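Local coordinates for protein yjcS (Bacillus subtilis, PDB 1Q8B) that is of unknown function but is probably related to the antibiotic biosynthesis monooxygenases, at residues A[12-26]-A[61-75]. Residues are numbered along the deposited sequence; the frame is centred on the assembly and turned at random.
Sequences SMHYITACLKIISDK and RKIMLWEIWENEEAV
Arg61 grips the 24-26 turn through backbone carbonyls: NH2 donates to Ser24 O at 2.7 Å, and NH1 and NH2 both reach Lys26 O, end-on. All three bonds lie within 3° of the guanidinium plane, while a water accepting from Arg61 NE bridges to Ile22 O and Ser24 O, so the group is fixed in rotation. Bends at chi2 (-66°) and chi3 (-74°) curl the arginine back to the turn, itself an ST turn closed by Lys26 N on Ser24 OG. Paired hydrogen bonds then run along antiparallel strands 13-22 and 62-69, from Leu20 with Ile63 to His14 with Trp69, where His14 N meets Trp69 O at 2.8 Å. On the helix-covered face, Trp69 NE1 donates in its ring plane to the anti lone pair of Glu67 OE1 (3.0 Å). Glu72 CG sits over one face of the His14 ring, 3.7 Å from its centroid, and Ile16 CD1 meets Val75 CG2 tip to tip. Leu20 and Ile63 pack on Phe35 of helix 28-42. On the other face Ile68 CD1 lies 3.4 Å from Tyr15 CE2, side chains alongside. With strand order 2-3-1-4 and helices over one face, these central strands fit the ferredoxin-like fold of dimeric alpha-beta barrel proteins.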
loop_
_atom_site.group_PDB
_atom_site.type_symbol
_atom_site.label_atom_id
_atom_site.label_comp_id
_atom_site.label_asym_id
_atom_site.label_seq_id
_atom_site.Cartn_x
_atom_site.Cartn_y
_atom_site.Cartn_z
ATOM N N SER A 12 -9.816 18.284 6.548
ATOM C CA SER A 12 -10.444 17.057 5.969
ATOM C C SER A 12 -9.737 15.776 6.413
ATOM O O SER A 12 -8.515 15.745 6.544
ATOM C CB SER A 12 -10.425 17.134 4.445
ATOM O OG SER A 12 -11.039 15.986 3.892
HETATM N N MSE A 13 -10.517 14.720 6.644
HETATM C CA MSE A 13 -9.978 13.427 7.074
HETATM C C MSE A 13 -10.754 12.285 6.425
HETATM O O MSE A 13 -11.939 12.422 6.106
HETATM C CB MSE A 13 -10.068 13.278 8.595
HETATM C CG MSE A 13 -9.354 14.360 9.381
HETATM SE SE MSE A 13 -9.735 14.244 11.287
HETATM C CE MSE A 13 -11.511 15.030 11.279
ATOM N N HIS A 14 -10.080 11.154 6.239
ATOM C CA HIS A 14 -10.703 9.991 5.636
ATOM C C HIS A 14 -10.932 8.947 6.713
ATOM O O HIS A 14 -9.979 8.359 7.236
ATOM C CB HIS A 14 -9.814 9.416 4.536
ATOM C CG HIS A 14 -10.495 8.385 3.691
ATOM N ND1 HIS A 14 -10.170 7.046 3.741
ATOM C CD2 HIS A 14 -11.483 8.499 2.771
ATOM C CE1 HIS A 14 -10.926 6.379 2.885
ATOM N NE2 HIS A 14 -11.731 7.238 2.283
ATOM N N TYR A 15 -12.206 8.733 7.037
ATOM C CA TYR A 15 -12.623 7.773 8.058
ATOM C C TYR A 15 -12.990 6.400 7.515
ATOM O O TYR A 15 -13.668 6.278 6.489
ATOM C CB TYR A 15 -13.852 8.286 8.816
ATOM C CG TYR A 15 -13.589 9.259 9.939
ATOM C CD1 TYR A 15 -13.345 10.606 9.679
ATOM C CD2 TYR A 15 -13.662 8.841 11.271
ATOM C CE1 TYR A 15 -13.192 11.516 10.722
ATOM C CE2 TYR A 15 -13.508 9.740 12.319
ATOM C CZ TYR A 15 -13.276 11.072 12.040
ATOM O OH TYR A 15 -13.135 11.963 13.075
ATOM N N ILE A 16 -12.569 5.366 8.232
ATOM C CA ILE A 16 -12.900 4.009 7.844
ATOM C C ILE A 16 -13.241 3.151 9.049
ATOM O O ILE A 16 -12.521 3.152 10.046
ATOM C CB ILE A 16 -11.743 3.308 7.096
ATOM C CG1 ILE A 16 -11.512 3.962 5.731
ATOM C CG2 ILE A 16 -12.084 1.826 6.900
ATOM C CD1 ILE A 16 -10.428 3.289 4.911
ATOM N N THR A 17 -14.363 2.443 8.957
ATOM C CA THR A 17 -14.773 1.508 9.997
ATOM C C THR A 17 -14.956 0.212 9.234
ATOM O O THR A 17 -15.677 0.169 8.236
ATOM C CB THR A 17 -16.105 1.891 10.664
ATOM O OG1 THR A 17 -15.937 3.119 11.371
ATOM C CG2 THR A 17 -16.540 0.808 11.659
ATOM N N ALA A 18 -14.291 -0.841 9.685
ATOM C CA ALA A 18 -14.395 -2.108 8.994
ATOM C C ALA A 18 -14.516 -3.262 9.965
ATOM O O ALA A 18 -14.016 -3.206 11.087
ATOM C CB ALA A 18 -13.177 -2.308 8.098
ATOM N N CYS A 19 -15.199 -4.306 9.524
ATOM C CA CYS A 19 -15.366 -5.497 10.328
ATOM C C CYS A 19 -14.712 -6.607 9.542
ATOM O O CYS A 19 -15.073 -6.847 8.388
ATOM C CB CYS A 19 -16.844 -5.825 10.531
ATOM S SG CYS A 19 -17.104 -7.307 11.557
ATOM N N LEU A 20 -13.744 -7.270 10.163
ATOM C CA LEU A 20 -13.035 -8.366 9.528
ATOM C C LEU A 20 -13.553 -9.714 10.009
ATOM O O LEU A 20 -13.828 -9.906 11.196
ATOM C CB LEU A 20 -11.539 -8.304 9.844
ATOM C CG LEU A 20 -10.718 -7.051 9.545
ATOM C CD1 LEU A 20 -9.253 -7.362 9.793
ATOM C CD2 LEU A 20 -10.922 -6.611 8.108
ATOM N N LYS A 21 -13.683 -10.649 9.080
ATOM C CA LYS A 21 -14.108 -11.990 9.425
ATOM C C LYS A 21 -12.822 -12.818 9.523
ATOM O O LYS A 21 -12.005 -12.802 8.601
ATOM C CB LYS A 21 -15.018 -12.555 8.333
ATOM C CG LYS A 21 -15.622 -13.900 8.691
ATOM C CD LYS A 21 -16.198 -14.583 7.479
ATOM C CE LYS A 21 -16.588 -16.003 7.820
ATOM N NZ LYS A 21 -16.988 -16.752 6.602
ATOM N N ILE A 22 -12.618 -13.510 10.643
ATOM C CA ILE A 22 -11.422 -14.341 10.792
ATOM C C ILE A 22 -11.675 -15.670 10.085
ATOM O O ILE A 22 -12.627 -16.381 10.401
ATOM C CB ILE A 22 -11.093 -14.635 12.281
ATOM C CG1 ILE A 22 -10.773 -13.341 13.023
ATOM C CG2 ILE A 22 -9.894 -15.568 12.377
ATOM C CD1 ILE A 22 -10.704 -13.507 14.525
ATOM N N ILE A 23 -10.828 -15.993 9.116
ATOM C CA ILE A 23 -10.964 -17.239 8.371
ATOM C C ILE A 23 -9.896 -18.235 8.809
ATOM O O ILE A 23 -9.869 -19.377 8.356
ATOM C CB ILE A 23 -10.870 -16.986 6.851
ATOM C CG1 ILE A 23 -9.549 -16.288 6.509
ATOM C CG2 ILE A 23 -12.062 -16.139 6.401
ATOM C CD1 ILE A 23 -9.407 -15.924 5.035
ATOM N N SER A 24 -9.014 -17.785 9.696
ATOM C CA SER A 24 -7.954 -18.620 10.244
ATOM C C SER A 24 -8.547 -19.405 11.411
ATOM O O SER A 24 -9.564 -19.005 11.981
ATOM C CB SER A 24 -6.808 -17.744 10.749
ATOM O OG SER A 24 -5.918 -18.484 11.565
ATOM N N ASP A 25 -7.923 -20.521 11.767
ATOM C CA ASP A 25 -8.412 -21.323 12.883
ATOM C C ASP A 25 -7.495 -21.161 14.086
ATOM O O ASP A 25 -7.579 -21.916 15.051
ATOM C CB ASP A 25 -8.512 -22.805 12.487
ATOM C CG ASP A 25 -7.160 -23.427 12.162
ATOM O OD1 ASP A 25 -7.144 -24.590 11.700
ATOM O OD2 ASP A 25 -6.117 -22.765 12.368
ATOM N N LYS A 26 -6.617 -20.171 14.024
ATOM C CA LYS A 26 -5.695 -19.923 15.119
ATOM C C LYS A 26 -6.407 -19.301 16.307
ATOM O O LYS A 26 -7.538 -18.831 16.189
ATOM C CB LYS A 26 -4.558 -19.007 14.663
ATOM C CG LYS A 26 -3.634 -19.649 13.646
ATOM C CD LYS A 26 -2.448 -18.764 13.332
ATOM C CE LYS A 26 -1.528 -19.453 12.341
ATOM N NZ LYS A 26 -0.430 -18.552 11.876
ATOM N N ARG A 61 -15.802 -14.546 16.091
ATOM C CA ARG A 61 -14.633 -14.737 15.236
ATOM C C ARG A 61 -14.561 -13.561 14.255
ATOM O O ARG A 61 -14.537 -13.744 13.030
ATOM C CB ARG A 61 -14.723 -16.069 14.478
ATOM C CG ARG A 61 -14.641 -17.288 15.387
ATOM C CD ARG A 61 -13.279 -17.398 16.055
ATOM N NE ARG A 61 -12.251 -17.848 15.118
ATOM C CZ ARG A 61 -10.987 -18.091 15.453
ATOM N NH1 ARG A 61 -10.587 -17.927 16.710
ATOM N NH2 ARG A 61 -10.123 -18.495 14.531
ATOM N N LYS A 62 -14.553 -12.351 14.814
ATOM C CA LYS A 62 -14.487 -11.125 14.023
ATOM C C LYS A 62 -13.610 -10.100 14.723
ATOM O O LYS A 62 -13.444 -10.142 15.944
ATOM C CB LYS A 62 -15.886 -10.538 13.820
ATOM C CG LYS A 62 -16.783 -11.339 12.888
ATOM C CD LYS A 62 -18.196 -10.785 12.904
ATOM C CE LYS A 62 -19.039 -11.422 11.818
ATOM N NZ LYS A 62 -18.884 -12.896 11.836
ATOM N N ILE A 63 -13.048 -9.185 13.938
ATOM C CA ILE A 63 -12.187 -8.135 14.458
ATOM C C ILE A 63 -12.669 -6.815 13.883
ATOM O O ILE A 63 -12.949 -6.719 12.690
ATOM C CB ILE A 63 -10.714 -8.367 14.053
ATOM C CG1 ILE A 63 -10.202 -9.658 14.698
ATOM C CG2 ILE A 63 -9.856 -7.180 14.477
ATOM C CD1 ILE A 63 -8.819 -10.059 14.247
HETATM N N MSE A 64 -12.767 -5.801 14.733
HETATM C CA MSE A 64 -13.228 -4.496 14.293
HETATM C C MSE A 64 -12.081 -3.505 14.134
HETATM O O MSE A 64 -11.146 -3.503 14.936
HETATM C CB MSE A 64 -14.237 -3.943 15.290
HETATM C CG MSE A 64 -14.958 -2.701 14.802
HETATM SE SE MSE A 64 -16.372 -3.026 13.499
HETATM C CE MSE A 64 -17.298 -4.459 14.414
ATOM N N LEU A 65 -12.159 -2.664 13.099
ATOM C CA LEU A 65 -11.127 -1.657 12.853
ATOM C C LEU A 65 -11.702 -0.244 12.805
ATOM O O LEU A 65 -12.686 0.019 12.115
ATOM C CB LEU A 65 -10.393 -1.931 11.529
ATOM C CG LEU A 65 -9.685 -3.274 11.282
ATOM C CD1 LEU A 65 -9.087 -3.266 9.872
ATOM C CD2 LEU A 65 -8.587 -3.509 12.324
ATOM N N TRP A 66 -11.081 0.654 13.562
ATOM C CA TRP A 66 -11.466 2.065 13.607
ATOM C C TRP A 66 -10.275 2.775 12.990
ATOM O O TRP A 66 -9.171 2.684 13.526
ATOM C CB TRP A 66 -11.637 2.557 15.050
ATOM C CG TRP A 66 -12.836 2.009 15.774
ATOM C CD1 TRP A 66 -13.918 1.383 15.221
ATOM C CD2 TRP A 66 -13.105 2.105 17.182
ATOM N NE1 TRP A 66 -14.842 1.088 16.193
ATOM C CE2 TRP A 66 -14.371 1.517 17.407
ATOM C CE3 TRP A 66 -12.401 2.629 18.273
ATOM C CZ2 TRP A 66 -14.949 1.437 18.685
ATOM C CZ3 TRP A 66 -12.979 2.552 19.547
ATOM C CH2 TRP A 66 -14.241 1.959 19.737
ATOM N N GLU A 67 -10.484 3.483 11.884
ATOM C CA GLU A 67 -9.374 4.157 11.218
ATOM C C GLU A 67 -9.675 5.582 10.773
ATOM O O GLU A 67 -10.781 5.879 10.328
ATOM C CB GLU A 67 -8.948 3.362 9.978
ATOM C CG GLU A 67 -8.637 1.888 10.214
ATOM C CD GLU A 67 -8.466 1.111 8.911
ATOM O OE1 GLU A 67 -8.236 1.737 7.853
ATOM O OE2 GLU A 67 -8.549 -0.132 8.943
ATOM N N ILE A 68 -8.678 6.454 10.902
ATOM C CA ILE A 68 -8.782 7.839 10.443
ATOM C C ILE A 68 -7.477 8.126 9.685
ATOM O O ILE A 68 -6.386 7.912 10.212
ATOM C CB ILE A 68 -8.915 8.859 11.599
ATOM C CG1 ILE A 68 -10.151 8.562 12.447
ATOM C CG2 ILE A 68 -9.060 10.266 11.025
ATOM C CD1 ILE A 68 -10.355 9.566 13.568
ATOM N N TRP A 69 -7.589 8.591 8.446
ATOM C CA TRP A 69 -6.405 8.881 7.643
ATOM C C TRP A 69 -6.407 10.321 7.144
ATOM O O TRP A 69 -7.460 10.959 7.074
ATOM C CB TRP A 69 -6.337 7.950 6.429
ATOM C CG TRP A 69 -6.455 6.499 6.753
ATOM C CD1 TRP A 69 -7.609 5.771 6.853
ATOM C CD2 TRP A 69 -5.381 5.586 7.009
ATOM N NE1 TRP A 69 -7.317 4.462 7.151
ATOM C CE2 TRP A 69 -5.958 4.319 7.252
ATOM C CE3 TRP A 69 -3.983 5.715 7.053
ATOM C CZ2 TRP A 69 -5.187 3.186 7.537
ATOM C CZ3 TRP A 69 -3.219 4.587 7.337
ATOM C CH2 TRP A 69 -3.825 3.339 7.575
ATOM N N GLU A 70 -5.225 10.824 6.794
ATOM C CA GLU A 70 -5.086 12.179 6.275
ATOM C C GLU A 70 -5.849 12.298 4.964
ATOM O O GLU A 70 -6.355 13.364 4.627
ATOM C CB GLU A 70 -3.617 12.499 6.023
ATOM C CG GLU A 70 -2.783 12.619 7.277
ATOM C CD GLU A 70 -3.040 13.914 8.023
ATOM O OE1 GLU A 70 -3.818 14.759 7.518
ATOM O OE2 GLU A 70 -2.453 14.090 9.114
ATOM N N ASN A 71 -5.929 11.189 4.235
ATOM C CA ASN A 71 -6.620 11.157 2.951
ATOM C C ASN A 71 -6.647 9.739 2.389
ATOM O O ASN A 71 -6.112 8.809 2.993
ATOM C CB ASN A 71 -5.914 12.083 1.970
ATOM C CG ASN A 71 -4.427 11.858 1.954
ATOM O OD1 ASN A 71 -3.950 10.776 1.611
ATOM N ND2 ASN A 71 -3.680 12.873 2.345
ATOM N N GLU A 72 -7.270 9.583 1.229
ATOM C CA GLU A 72 -7.379 8.283 0.592
ATOM C C GLU A 72 -6.058 7.652 0.177
ATOM O O GLU A 72 -5.926 6.427 0.221
ATOM C CB GLU A 72 -8.295 8.372 -0.621
ATOM C CG GLU A 72 -9.747 8.476 -0.254
ATOM C CD GLU A 72 -10.629 8.730 -1.452
ATOM O OE1 GLU A 72 -10.473 8.010 -2.465
ATOM O OE2 GLU A 72 -11.481 9.643 -1.375
ATOM N N GLU A 73 -5.086 8.464 -0.235
ATOM C CA GLU A 73 -3.797 7.912 -0.651
ATOM C C GLU A 73 -3.080 7.274 0.530
ATOM O O GLU A 73 -2.374 6.281 0.360
ATOM C CB GLU A 73 -2.884 8.984 -1.264
ATOM C CG GLU A 73 -3.516 9.798 -2.369
ATOM C CD GLU A 73 -4.227 11.024 -1.831
ATOM O OE1 GLU A 73 -3.534 11.913 -1.279
ATOM O OE2 GLU A 73 -5.472 11.100 -1.954
ATOM N N ALA A 74 -3.259 7.843 1.721
ATOM C CA ALA A 74 -2.616 7.301 2.914
ATOM C C ALA A 74 -3.030 5.842 3.121
ATOM O O ALA A 74 -2.230 5.018 3.559
ATOM C CB ALA A 74 -2.983 8.138 4.139
ATOM N N VAL A 75 -4.281 5.532 2.797
ATOM C CA VAL A 75 -4.797 4.169 2.933
ATOM C C VAL A 75 -4.060 3.243 1.970
ATOM O O VAL A 75 -3.653 2.146 2.340
ATOM C CB VAL A 75 -6.318 4.096 2.617
ATOM C CG1 VAL A 75 -6.804 2.658 2.721
ATOM C CG2 VAL A 75 -7.095 4.974 3.574
HETATM O O HOH W 1 -5.909 16.051 5.740
HETATM O O HOH W 2 -8.545 14.833 3.301
HETATM O O HOH W 3 -13.453 8.057 -0.304
HETATM O O HOH W 4 -12.409 -18.587 12.213
#